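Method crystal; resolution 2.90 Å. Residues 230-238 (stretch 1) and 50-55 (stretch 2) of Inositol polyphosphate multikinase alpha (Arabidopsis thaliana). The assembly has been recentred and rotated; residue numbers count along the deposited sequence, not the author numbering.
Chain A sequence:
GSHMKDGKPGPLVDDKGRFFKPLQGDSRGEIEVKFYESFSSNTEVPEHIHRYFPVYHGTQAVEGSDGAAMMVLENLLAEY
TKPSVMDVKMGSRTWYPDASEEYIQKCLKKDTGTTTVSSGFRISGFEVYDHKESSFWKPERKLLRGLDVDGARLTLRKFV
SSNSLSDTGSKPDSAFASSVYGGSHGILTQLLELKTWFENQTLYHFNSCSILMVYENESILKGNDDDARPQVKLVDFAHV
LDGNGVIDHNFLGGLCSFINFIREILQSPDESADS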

# COMPACT_ATOMS: atom_id res chain seq x y z
N PRO A 230 -15.88 0.28 20.68
CA PRO A 230 -14.83 -0.36 19.88
C PRO A 230 -13.58 0.48 19.80
O PRO A 230 -13.66 1.70 19.74
CB PRO A 230 -15.47 -0.44 18.49
CG PRO A 230 -16.42 0.69 18.46
CD PRO A 230 -16.95 0.85 19.84
N GLN A 231 -12.41 -0.16 19.76
CA GLN A 231 -11.17 0.59 19.69
C GLN A 231 -10.03 -0.07 18.93
O GLN A 231 -9.81 -1.28 19.04
CB GLN A 231 -10.71 1.01 21.07
CG GLN A 231 -10.96 2.47 21.33
CD GLN A 231 -10.81 2.85 22.77
OE1 GLN A 231 -10.46 2.03 23.63
NE2 GLN A 231 -11.09 4.12 23.06
N VAL A 232 -9.27 0.77 18.23
CA VAL A 232 -8.13 0.34 17.44
C VAL A 232 -6.82 0.80 18.07
O VAL A 232 -6.76 1.89 18.65
CB VAL A 232 -8.20 0.93 16.01
CG1 VAL A 232 -6.97 0.55 15.22
CG2 VAL A 232 -9.44 0.45 15.31
N LYS A 233 -5.78 -0.01 17.94
CA LYS A 233 -4.46 0.35 18.44
C LYS A 233 -3.37 -0.47 17.74
O LYS A 233 -3.64 -1.53 17.17
CB LYS A 233 -4.37 0.18 19.96
CG LYS A 233 -5.21 1.21 20.73
CD LYS A 233 -4.60 1.56 22.08
CE LYS A 233 -5.06 2.96 22.57
NZ LYS A 233 -6.54 3.21 22.42
N LEU A 234 -2.17 0.07 17.71
CA LEU A 234 -1.04 -0.61 17.13
C LEU A 234 -0.18 -1.11 18.25
O LEU A 234 0.01 -0.42 19.23
CB LEU A 234 -0.23 0.37 16.30
CG LEU A 234 -0.59 0.55 14.84
CD1 LEU A 234 -2.04 0.97 14.69
CD2 LEU A 234 0.35 1.57 14.22
N VAL A 235 0.42 -2.28 18.06
CA VAL A 235 1.27 -2.86 19.08
C VAL A 235 2.55 -3.44 18.49
O VAL A 235 2.72 -3.46 17.30
CB VAL A 235 0.51 -3.96 19.88
CG1 VAL A 235 -0.76 -3.39 20.50
CG2 VAL A 235 0.20 -5.15 19.01
N ASP A 236 3.41 -3.97 19.36
CA ASP A 236 4.71 -4.51 18.95
C ASP A 236 5.55 -3.51 18.21
O ASP A 236 5.41 -3.35 17.01
CB ASP A 236 4.55 -5.77 18.10
CG ASP A 236 3.91 -6.90 18.86
OD1 ASP A 236 4.25 -7.08 20.05
OD2 ASP A 236 3.05 -7.59 18.29
N PHE A 237 6.44 -2.83 18.93
CA PHE A 237 7.30 -1.86 18.30
C PHE A 237 8.77 -2.24 18.41
O PHE A 237 9.64 -1.37 18.43
CB PHE A 237 7.07 -0.48 18.91
CG PHE A 237 5.65 -0.03 18.87
CD1 PHE A 237 5.09 0.42 17.69
CD2 PHE A 237 4.88 -0.03 20.02
CE1 PHE A 237 3.77 0.88 17.65
CE2 PHE A 237 3.55 0.41 19.98
CZ PHE A 237 3.01 0.87 18.79
N ALA A 238 9.05 -3.54 18.45
CA ALA A 238 10.43 -4.01 18.53
C ALA A 238 11.27 -3.60 17.33
O ALA A 238 12.47 -3.37 17.45
CB ALA A 238 10.46 -5.52 18.71
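Stretch 2 50-55: HRYFPV

Stretch 2 packs against the strand Gln231 to Val235 without forming a strand of its own. Its first four residues make a type I beta turn, His50 to Phe53, closed by a weak hydrogen bond from Phe53 N to His50 O at 3.0 Å. Beyond the turn, Phe53 is extended and Pro54 is polyproline-like. The nearest CA atoms across the stretches are those of Lys233 and Tyr52, 4.5 Å apart. Contacts advance in the same sense along both stretches, from Gln231 and Arg51 at one end to Phe237, Phe53 and Pro54 at the other.

One backbone hydrogen bond joins the two. Leu234 N donates to Tyr52 O at 3.2 Å, with an angle of 157° at the hydrogen. The same carbonyl receives a CA-H...O contact from Lys233, CA to O 3.5 Å, so Tyr52 O is approached by two neighbouring residues of the strand. The carbonyl before it, Arg51 O, accepts a weak hydrogen bond from Lys233 NZ, also at 3.2 Å. Pro54 has no amide hydrogen to donate. Its CD lies 3.4 Å from Leu234 O.

Val232 O lies 3.4 Å from Tyr52 CD1, at the edge of the ring and near its plane. Tyr52 OH and Gln231 OE1 are both hydrogen-bonded elsewhere in the structure. Arg51 NH1 is 2.7 Å from Tyr52 OH, but the angle is too poor for a hydrogen bond. Gln231 NE2 and Arg51 NH2 approach only to 4.3 Å.

Apolar side chains make the other notable contacts. Leu234 CD2 is 3.9 Å from Phe53 CZ. Phe237 CZ is 3.6 Å from Phe53 CD1; the two rings meet rim to rim, their planes at 19°. Pro54 CG sits at the edge of the Phe237 ring, 4.0 Å from Phe237 CE2.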

# COMPACT_ATOMS: atom_id res chain seq x y z
N HIS A 50 -2.24 10.07 18.35
CA HIS A 50 -1.63 9.53 19.56
C HIS A 50 -2.57 8.50 20.23
O HIS A 50 -2.12 7.49 20.78
CB HIS A 50 -1.30 10.66 20.54
CG HIS A 50 0.00 11.34 20.27
ND1 HIS A 50 1.19 10.96 20.87
CD2 HIS A 50 0.30 12.43 19.52
CE1 HIS A 50 2.16 11.75 20.46
NE2 HIS A 50 1.65 12.65 19.64
N ARG A 51 -3.87 8.74 20.12
CA ARG A 51 -4.86 7.88 20.74
C ARG A 51 -4.92 6.47 20.13
O ARG A 51 -5.80 5.70 20.47
CB ARG A 51 -6.24 8.53 20.65
CG ARG A 51 -6.92 8.29 19.32
CD ARG A 51 -8.29 8.94 19.27
NE ARG A 51 -9.35 8.04 19.74
CZ ARG A 51 -10.03 7.20 18.95
NH1 ARG A 51 -9.74 7.13 17.66
NH2 ARG A 51 -10.98 6.43 19.44
N TYR A 52 -4.05 6.18 19.18
CA TYR A 52 -4.01 4.84 18.59
C TYR A 52 -2.78 4.10 19.04
O TYR A 52 -2.33 3.16 18.38
CB TYR A 52 -4.06 4.92 17.06
CG TYR A 52 -5.39 5.37 16.51
CD1 TYR A 52 -6.51 4.56 16.63
CD2 TYR A 52 -5.52 6.60 15.88
CE1 TYR A 52 -7.75 4.97 16.15
CE2 TYR A 52 -6.75 7.02 15.39
CZ TYR A 52 -7.86 6.21 15.55
OH TYR A 52 -9.09 6.63 15.09
N PHE A 53 -2.22 4.53 20.16
CA PHE A 53 -0.96 3.99 20.63
C PHE A 53 -1.00 3.87 22.15
O PHE A 53 -1.38 4.81 22.84
CB PHE A 53 0.21 4.90 20.22
CG PHE A 53 0.50 4.89 18.73
CD1 PHE A 53 1.59 4.18 18.23
CD2 PHE A 53 -0.26 5.66 17.84
CE1 PHE A 53 1.87 4.19 16.85
CE2 PHE A 53 0.03 5.67 16.46
CZ PHE A 53 1.09 4.93 15.97
N PRO A 54 -0.59 2.71 22.67
CA PRO A 54 -0.49 2.61 24.12
C PRO A 54 0.13 3.88 24.70
O PRO A 54 1.16 4.34 24.20
CB PRO A 54 0.45 1.41 24.32
CG PRO A 54 0.98 1.06 22.92
CD PRO A 54 -0.06 1.52 21.99
N VAL A 55 -0.51 4.46 25.71
CA VAL A 55 0.07 5.59 26.46
C VAL A 55 1.35 5.19 27.19
O VAL A 55 1.41 4.11 27.82
CB VAL A 55 -0.91 6.18 27.49
CG1 VAL A 55 -0.24 7.31 28.28
CG2 VAL A 55 -2.18 6.68 26.80